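Iron transport multicopper oxidase FET3 (Saccharomyces cerevisiae, PDB 1ZPU) oxidises ferrous to ferric iron with molecular oxygen as a four-copper ferroxidase, feeding high-affinity iron uptake, and also oxidises cuprous ions. Local coordinates at residues L135-S140 with M176-E181; Q201-W204 with E209-V212; F203-H208 with S274-N279. All blocks are in the same frame, centred on the assembly; numbering follows the deposited sequence.

Interaction 1 (L135-S140 with M176-E181). With NAG (2-acetamido-2-deoxy-beta-D-glucopyranose), chain H; NAG (2-acetamido-2-deoxy-beta-D-glucopyranose), chain G; NAG (2-acetamido-2-deoxy-beta-D-glucopyranose), chain B.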
# COMPACT_ATOMS: atom_id res chain seq x y z
N LEU A 135 -16.61 0.36 13.61
CA LEU A 135 -16.09 1.62 13.06
C LEU A 135 -14.67 1.41 12.54
O LEU A 135 -14.09 0.34 12.68
CB LEU A 135 -16.05 2.72 14.13
CG LEU A 135 -14.98 2.63 15.22
CD1 LEU A 135 -14.70 4.00 15.78
CD2 LEU A 135 -15.42 1.68 16.30
N SER A 136 -14.10 2.46 11.95
CA SER A 136 -12.71 2.42 11.54
C SER A 136 -11.97 3.64 12.05
O SER A 136 -12.58 4.63 12.42
CB SER A 136 -12.58 2.35 10.02
OG SER A 136 -13.48 1.41 9.45
N LEU A 137 -10.64 3.54 12.09
CA LEU A 137 -9.81 4.68 12.31
C LEU A 137 -8.77 4.68 11.21
O LEU A 137 -8.11 3.66 10.99
CB LEU A 137 -9.12 4.59 13.66
CG LEU A 137 -9.94 4.48 14.93
CD1 LEU A 137 -8.97 4.38 16.08
CD2 LEU A 137 -10.86 5.66 15.13
N SER A 138 -8.64 5.81 10.52
CA SER A 138 -7.63 5.96 9.49
C SER A 138 -6.45 6.74 10.04
O SER A 138 -6.50 7.97 10.12
CB SER A 138 -8.20 6.73 8.30
OG SER A 138 -9.30 6.06 7.70
N LEU A 139 -5.40 6.03 10.43
CA LEU A 139 -4.17 6.67 10.88
C LEU A 139 -3.35 7.13 9.67
O LEU A 139 -3.32 6.46 8.62
CB LEU A 139 -3.34 5.70 11.72
CG LEU A 139 -4.02 4.73 12.70
CD1 LEU A 139 -3.00 3.77 13.33
CD2 LEU A 139 -4.74 5.50 13.76
N SER A 140 -2.69 8.27 9.83
CA SER A 140 -1.82 8.81 8.78
C SER A 140 -0.85 9.81 9.36
O SER A 140 -1.04 10.24 10.48
CB SER A 140 -2.67 9.48 7.69
OG SER A 140 -1.84 10.02 6.69
N MET A 176 -6.76 15.86 14.37
CA MET A 176 -6.01 15.50 15.54
C MET A 176 -6.94 15.50 16.74
O MET A 176 -8.05 16.02 16.66
CB MET A 176 -4.88 16.49 15.75
CG MET A 176 -3.76 16.32 14.75
SD MET A 176 -2.28 17.12 15.35
CE MET A 176 -1.52 15.86 16.36
N ASN A 177 -6.48 14.93 17.85
CA ASN A 177 -7.25 14.88 19.11
C ASN A 177 -8.75 14.62 18.89
O ASN A 177 -9.61 15.43 19.21
CB ASN A 177 -6.95 16.09 20.02
CG ASN A 177 -6.53 17.31 19.25
OD1 ASN A 177 -7.31 17.84 18.48
ND2 ASN A 177 -5.30 17.78 19.45
N LEU A 178 -9.01 13.44 18.33
CA LEU A 178 -10.32 12.93 17.97
C LEU A 178 -11.04 12.32 19.14
O LEU A 178 -10.43 11.70 20.02
CB LEU A 178 -10.13 11.83 16.93
CG LEU A 178 -11.33 11.13 16.31
CD1 LEU A 178 -12.13 12.10 15.44
CD2 LEU A 178 -10.84 9.97 15.48
N THR A 179 -12.36 12.45 19.10
CA THR A 179 -13.25 11.89 20.09
C THR A 179 -13.95 10.62 19.58
O THR A 179 -14.52 10.61 18.48
CB THR A 179 -14.28 12.95 20.44
OG1 THR A 179 -13.64 13.92 21.26
CG2 THR A 179 -15.44 12.35 21.16
N TRP A 180 -13.89 9.56 20.38
CA TRP A 180 -14.65 8.34 20.12
C TRP A 180 -15.54 8.07 21.33
O TRP A 180 -15.08 7.68 22.41
CB TRP A 180 -13.70 7.18 19.83
CG TRP A 180 -14.37 5.85 19.62
CD1 TRP A 180 -15.60 5.63 19.07
CD2 TRP A 180 -13.84 4.57 19.94
NE1 TRP A 180 -15.86 4.29 19.03
CE2 TRP A 180 -14.80 3.61 19.55
CE3 TRP A 180 -12.64 4.14 20.52
CZ2 TRP A 180 -14.61 2.24 19.73
CZ3 TRP A 180 -12.45 2.76 20.71
CH2 TRP A 180 -13.43 1.83 20.31
N GLU A 181 -16.83 8.32 21.14
CA GLU A 181 -17.83 8.13 22.19
C GLU A 181 -18.27 6.67 22.27
O GLU A 181 -18.81 6.13 21.31
CB GLU A 181 -19.06 8.98 21.90
CG GLU A 181 -18.76 10.39 21.45
CD GLU A 181 -19.81 11.36 21.95
OE1 GLU A 181 -19.41 12.35 22.62
OE2 GLU A 181 -21.02 11.14 21.70
C1 NAG H . -5.24 19.19 19.07
C2 NAG H . -5.59 20.29 18.07
C3 NAG H . -4.38 21.11 17.63
C4 NAG H . -3.53 21.59 18.79
C5 NAG H . -3.27 20.36 19.67
C6 NAG H . -2.53 20.69 20.95
C7 NAG H . -7.15 19.87 16.16
C8 NAG H . -8.41 20.32 16.84
N2 NAG H . -6.05 19.65 16.87
O3 NAG H . -4.76 22.24 16.87
O4 NAG H . -2.32 22.13 18.28
O5 NAG H . -4.52 19.85 20.08
O6 NAG H . -3.44 21.43 21.73
O7 NAG H . -7.13 19.64 14.95
C1 NAG G . -13.47 7.52 11.53
C2 NAG G . -14.64 7.47 12.52
C3 NAG G . -15.51 6.25 12.28
C4 NAG G . -15.91 6.08 10.81
C5 NAG G . -14.69 6.22 9.93
C6 NAG G . -15.16 6.31 8.50
C7 NAG G . -14.58 8.31 14.82
C8 NAG G . -14.22 8.05 16.27
N2 NAG G . -14.14 7.47 13.88
O3 NAG G . -16.67 6.38 13.05
O4 NAG G . -16.40 4.78 10.53
O5 NAG G . -14.01 7.41 10.23
O6 NAG G . -14.08 6.34 7.60
O7 NAG G . -15.26 9.29 14.54
C1 NAG B . -17.82 4.62 10.52
C2 NAG B . -18.11 3.29 9.83
C3 NAG B . -19.61 3.01 9.84
C4 NAG B . -20.25 3.15 11.22
C5 NAG B . -19.76 4.42 11.90
C6 NAG B . -20.14 4.43 13.38
C7 NAG B . -16.60 2.62 8.04
C8 NAG B . -16.17 2.88 6.62
N2 NAG B . -17.66 3.30 8.45
O3 NAG B . -19.84 1.72 9.32
O4 NAG B . -21.64 3.29 11.03
O5 NAG B . -18.36 4.55 11.82
O6 NAG B . -19.62 5.60 13.97
O7 NAG B . -16.00 1.82 8.76
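L135 lays the two methyl groups of its forked tip against the indole of W180, an example of a branched aliphatic chain packing on a flat aromatic. L135 CD1 stands over one face of the W180 five-membered ring, 3.8 Å from its centroid and 23° off the normal, while L135 CD2 meets W180 CZ2 at 3.6 Å. The torsions explain the meeting: L135 holds CG between its backbone N and carbonyl carbon (chi1 73°), and W180 carries its indole anti to the backbone N (chi1 177°). Next to this pair, L137 CD2 touches L178 CD2 at 4.3 Å, methyl to methyl.

The acetyl methyl C8 of the chain G NAG approaches W180 CB at 3.7 Å and lies obliquely to the ring, and the same acetamide borders L178 CD2 and L137 CD2. S136 donates from OG to the acetyl oxygen O7 of the next sugar, the chain B NAG, at 2.6 Å. Y188 meets W180 edge-to-face. The chemistry is thus dispersion and CH-pi packing between strand 133-142 of one sheet and strand 179-181 of the other with the loop residue before it, a glycan's acetyl methyl extending the apolar surface while the next sugar's O7 takes a hydrogen bond from S136.

Interaction 2 (Q201-W204 with E209-V212); sequences QYFW and EMTV
F203 and M210 meet because two torsions aim them at one another: the phenyl ring leaves its strand anti to the backbone N (chi1 180°), and M210, straight as far as its sulfur, bends there (chi3 -61°) and swings its methyl toward the F203 backbone. The sulfur arrives at the rim of the ring, not over it. M210 SD lies 5.0 Å from the F203 ring centroid and 85° off the normal, almost in the ring plane, and its nearest ring atom is F203 CE2 at 3.9 Å. Such an edge approach sets the polarisable sulfur against the slightly positive ring hydrogens. Beyond it, M210 CE touches F203 O at 3.8 Å and comes within 4.4 Å of W204 CA, so the thioether runs obliquely past the ring and ends against the main chain.

Other strands fill the surroundings: I252 packs on F203, while V238 and V240 flank M210. The strands 201-205 and 210-215 follow one another in the chain yet belong to different sheets, and their main chains make no direct pairing here. This Met-aromatic contact therefore bridges the two facing sheets of a beta sandwich, in keeping with the cupredoxin-like fold of the second plastocyanin-like domain.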
# COMPACT_ATOMS: atom_id res chain seq x y z
N GLN A 201 3.32 3.40 12.34
CA GLN A 201 2.84 3.93 13.61
C GLN A 201 2.64 2.84 14.63
O GLN A 201 2.23 1.72 14.29
CB GLN A 201 1.53 4.66 13.43
CG GLN A 201 1.61 5.88 12.53
CD GLN A 201 0.37 6.72 12.63
OE1 GLN A 201 -0.29 6.74 13.68
NE2 GLN A 201 0.03 7.42 11.56
N TYR A 202 2.92 3.15 15.89
CA TYR A 202 2.48 2.28 16.97
C TYR A 202 1.11 2.76 17.39
O TYR A 202 0.84 3.97 17.40
CB TYR A 202 3.42 2.33 18.16
CG TYR A 202 4.84 1.99 17.86
CD1 TYR A 202 5.73 2.99 17.47
CD2 TYR A 202 5.32 0.69 18.00
CE1 TYR A 202 7.05 2.71 17.20
CE2 TYR A 202 6.65 0.38 17.73
CZ TYR A 202 7.51 1.40 17.33
OH TYR A 202 8.84 1.16 17.04
N PHE A 203 0.24 1.82 17.72
CA PHE A 203 -1.10 2.16 18.11
C PHE A 203 -1.51 1.38 19.34
O PHE A 203 -1.28 0.16 19.41
CB PHE A 203 -2.07 1.84 16.99
CG PHE A 203 -3.49 2.16 17.32
CD1 PHE A 203 -4.00 3.43 17.08
CD2 PHE A 203 -4.32 1.18 17.89
CE1 PHE A 203 -5.32 3.72 17.39
CE2 PHE A 203 -5.62 1.46 18.21
CZ PHE A 203 -6.13 2.74 17.96
N TRP A 204 -2.12 2.07 20.30
CA TRP A 204 -2.68 1.42 21.48
C TRP A 204 -3.73 2.26 22.20
O TRP A 204 -3.80 3.47 22.01
CB TRP A 204 -1.57 1.01 22.46
CG TRP A 204 -0.90 2.13 23.21
CD1 TRP A 204 -1.18 2.55 24.47
CD2 TRP A 204 0.21 2.94 22.76
NE1 TRP A 204 -0.33 3.57 24.85
CE2 TRP A 204 0.53 3.82 23.81
CE3 TRP A 204 0.95 3.00 21.57
CZ2 TRP A 204 1.57 4.76 23.72
CZ3 TRP A 204 1.98 3.93 21.47
CH2 TRP A 204 2.28 4.80 22.54
N GLU A 209 -7.23 -3.94 26.12
CA GLU A 209 -6.61 -4.91 25.24
C GLU A 209 -7.28 -4.92 23.87
O GLU A 209 -8.43 -4.50 23.74
CB GLU A 209 -6.67 -6.31 25.86
CG GLU A 209 -5.48 -6.61 26.75
CD GLU A 209 -5.66 -7.85 27.60
OE1 GLU A 209 -6.67 -8.58 27.42
OE2 GLU A 209 -4.78 -8.09 28.46
N MET A 210 -6.54 -5.39 22.87
CA MET A 210 -7.05 -5.49 21.50
C MET A 210 -6.93 -6.91 20.99
O MET A 210 -5.87 -7.53 21.09
CB MET A 210 -6.29 -4.56 20.58
CG MET A 210 -6.47 -3.12 20.93
SD MET A 210 -5.58 -2.04 19.83
CE MET A 210 -3.88 -2.54 20.07
N THR A 211 -8.03 -7.43 20.45
CA THR A 211 -8.05 -8.79 19.92
C THR A 211 -8.03 -8.75 18.40
O THR A 211 -9.02 -8.39 17.76
CB THR A 211 -9.28 -9.56 20.37
OG1 THR A 211 -9.44 -9.38 21.79
CG2 THR A 211 -9.10 -11.04 20.06
N VAL A 212 -6.89 -9.11 17.83
CA VAL A 212 -6.72 -9.02 16.38
C VAL A 212 -7.52 -10.14 15.74
O VAL A 212 -7.36 -11.30 16.09
CB VAL A 212 -5.21 -9.01 15.97
CG1 VAL A 212 -5.06 -9.02 14.48
CG2 VAL A 212 -4.55 -7.78 16.51

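Interaction 3 (F203-H208 with S274-N279). With NAG (2-acetamido-2-deoxy-beta-D-glucopyranose), chain C.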
# COMPACT_ATOMS: atom_id res chain seq x y z
N PHE A 203 0.24 1.82 17.72
CA PHE A 203 -1.10 2.16 18.11
C PHE A 203 -1.51 1.38 19.34
O PHE A 203 -1.28 0.16 19.41
CB PHE A 203 -2.07 1.84 16.99
CG PHE A 203 -3.49 2.16 17.32
CD1 PHE A 203 -4.00 3.43 17.08
CD2 PHE A 203 -4.32 1.18 17.89
CE1 PHE A 203 -5.32 3.72 17.39
CE2 PHE A 203 -5.62 1.46 18.21
CZ PHE A 203 -6.13 2.74 17.96
N TRP A 204 -2.12 2.07 20.30
CA TRP A 204 -2.68 1.42 21.48
C TRP A 204 -3.73 2.26 22.20
O TRP A 204 -3.80 3.47 22.01
CB TRP A 204 -1.57 1.01 22.46
CG TRP A 204 -0.90 2.13 23.21
CD1 TRP A 204 -1.18 2.55 24.47
CD2 TRP A 204 0.21 2.94 22.76
NE1 TRP A 204 -0.33 3.57 24.85
CE2 TRP A 204 0.53 3.82 23.81
CE3 TRP A 204 0.95 3.00 21.57
CZ2 TRP A 204 1.57 4.76 23.72
CZ3 TRP A 204 1.98 3.93 21.47
CH2 TRP A 204 2.28 4.80 22.54
N ILE A 205 -4.52 1.58 23.03
CA ILE A 205 -5.59 2.20 23.79
C ILE A 205 -5.29 1.98 25.27
O ILE A 205 -5.17 0.85 25.72
CB ILE A 205 -6.95 1.58 23.43
CG1 ILE A 205 -7.19 1.68 21.92
CG2 ILE A 205 -8.08 2.24 24.19
CD1 ILE A 205 -8.37 0.87 21.43
N GLU A 206 -5.16 3.07 26.02
CA GLU A 206 -4.94 3.02 27.46
C GLU A 206 -5.92 2.07 28.13
O GLU A 206 -7.13 2.18 27.90
CB GLU A 206 -5.06 4.42 28.06
CG GLU A 206 -4.89 4.47 29.55
CD GLU A 206 -5.23 5.83 30.14
OE1 GLU A 206 -5.23 5.95 31.39
OE2 GLU A 206 -5.51 6.78 29.37
N ASP A 207 -5.37 1.13 28.91
CA ASP A 207 -6.14 0.15 29.69
C ASP A 207 -7.15 -0.71 28.94
O ASP A 207 -8.08 -1.23 29.54
CB ASP A 207 -6.84 0.83 30.87
CG ASP A 207 -5.90 1.13 31.99
OD1 ASP A 207 -5.65 2.34 32.27
OD2 ASP A 207 -5.38 0.15 32.57
N HIS A 208 -6.98 -0.84 27.62
CA HIS A 208 -7.84 -1.71 26.84
C HIS A 208 -7.01 -2.64 25.98
O HIS A 208 -6.19 -2.20 25.18
CB HIS A 208 -8.76 -0.91 25.91
CG HIS A 208 -9.86 -0.17 26.61
ND1 HIS A 208 -9.64 0.91 27.43
CD2 HIS A 208 -11.20 -0.33 26.56
CE1 HIS A 208 -10.79 1.37 27.88
NE2 HIS A 208 -11.76 0.63 27.37
N SER A 274 -5.63 10.86 21.31
CA SER A 274 -7.06 11.02 21.05
C SER A 274 -7.86 10.45 22.21
O SER A 274 -7.29 9.94 23.18
CB SER A 274 -7.45 10.35 19.74
OG SER A 274 -7.31 11.25 18.66
N TYR A 275 -9.19 10.53 22.13
CA TYR A 275 -10.00 10.28 23.31
C TYR A 275 -11.07 9.22 23.14
O TYR A 275 -12.00 9.37 22.36
CB TYR A 275 -10.67 11.57 23.79
CG TYR A 275 -9.79 12.77 23.66
CD1 TYR A 275 -10.13 13.80 22.78
CD2 TYR A 275 -8.61 12.87 24.39
CE1 TYR A 275 -9.32 14.90 22.64
CE2 TYR A 275 -7.79 13.97 24.25
CZ TYR A 275 -8.16 14.99 23.37
OH TYR A 275 -7.36 16.09 23.23
N MET A 276 -10.93 8.15 23.91
CA MET A 276 -12.02 7.21 24.12
C MET A 276 -12.89 7.72 25.28
O MET A 276 -12.48 7.68 26.45
CB MET A 276 -11.49 5.81 24.38
CG MET A 276 -12.55 4.75 24.38
SD MET A 276 -11.77 3.14 24.58
CE MET A 276 -13.18 2.10 24.97
N VAL A 277 -14.07 8.21 24.92
CA VAL A 277 -14.94 8.93 25.85
C VAL A 277 -16.12 8.08 26.34
O VAL A 277 -17.04 7.79 25.58
CB VAL A 277 -15.47 10.25 25.23
CG1 VAL A 277 -16.29 11.00 26.23
CG2 VAL A 277 -14.32 11.13 24.74
N TYR A 278 -16.08 7.69 27.60
CA TYR A 278 -17.19 7.00 28.23
C TYR A 278 -18.12 8.03 28.82
O TYR A 278 -19.33 7.83 28.87
CB TYR A 278 -16.72 6.06 29.34
CG TYR A 278 -16.08 4.75 28.91
CD1 TYR A 278 -14.82 4.72 28.33
CD2 TYR A 278 -16.72 3.54 29.16
CE1 TYR A 278 -14.23 3.52 27.96
CE2 TYR A 278 -16.14 2.33 28.81
CZ TYR A 278 -14.90 2.33 28.21
OH TYR A 278 -14.32 1.14 27.86
N ASN A 279 -17.55 9.14 29.28
CA ASN A 279 -18.29 10.19 29.96
C ASN A 279 -18.02 11.55 29.33
O ASN A 279 -16.90 12.06 29.37
CB ASN A 279 -17.94 10.20 31.45
CG ASN A 279 -18.81 11.13 32.25
OD1 ASN A 279 -19.45 12.03 31.70
ND2 ASN A 279 -18.86 10.90 33.56
C1 NAG C . -19.15 12.03 34.40
C2 NAG C . -20.33 11.55 35.25
C3 NAG C . -20.66 12.60 36.31
C4 NAG C . -19.42 12.85 37.16
C5 NAG C . -18.29 13.28 36.23
C6 NAG C . -16.97 13.51 36.95
C7 NAG C . -22.03 10.05 34.40
C8 NAG C . -23.51 10.01 34.63
N2 NAG C . -21.49 11.27 34.43
O3 NAG C . -21.75 12.16 37.08
O4 NAG C . -19.67 13.87 38.10
O5 NAG C . -18.06 12.29 35.26
O6 NAG C . -16.16 14.24 36.06
O7 NAG C . -21.39 9.00 34.20
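H208 and Y278 are joined by a nearly straight hydrogen bond, 2.7 Å between H208 NE2 and Y278 OH with an angle of 173°. Y278 OH also bonds to K243 N. On the other imidazole nitrogen, H208 ND1 donates to E206 O at 2.9 Å, nearly in the ring plane. That oxygen belongs to the type II turn from I205 to H208, which the backbone bond from H208 N to I205 O (3.1 Å) closes.

As rings, H208 and Y278 meet rim to rim with their planes turned by 40°; the nitrogen lies close to the tyrosine plane and the hydroxyl close to the imidazole plane. F250 meets the H208 ring edge-to-face.

Sulfur contacts form the third group. The extended side chain of M276, its CG anti to the backbone N (chi1 -171°), comes in against the imidazole from the direction opposite to H208. M276 SD sits over one face of the H208 ring, 3.9 Å from the centroid, and also touches I205 CG2 at 3.8 Å.

Just beyond Y278, N279 carries its glycan through ND2. A leucine in place of H208 would probably leave Y278 OH without one of its partners and E206 O without its side-chain bond, and would take the flat ring from under the M276 sulfur. Bonds near the ring plane at both nitrogens thus fix the imidazole's rotation, letting a single buried polar ring tie a turn to the residue just past strand 271-277 while its face still packs as an apolar surface would.

All three contacts belong to one plastocyanin-like domain, and their touching residues are mostly buried, L178 of interaction 1 only partly so. Interactions 1 and 2 join the domain's two sheets within its buried interior by apolar, CH-pi and sulfur packing, and meet where L137 CD1 and L139 CD1 press on the F203 ring. Interaction 3 lies further out and stays on one sheet, where strand 250-256 separates 201-205 from 271-277; there hydrogen bonds join the sulfur packing. Its first segment overlaps that of interaction 2, though F203 and W204 touch nothing across it, and probable backbone bonds between strands 179-181 and 271-277 couple it to interaction 1. Sugar packs directly on interaction 1 but hangs from N279 beside interaction 3.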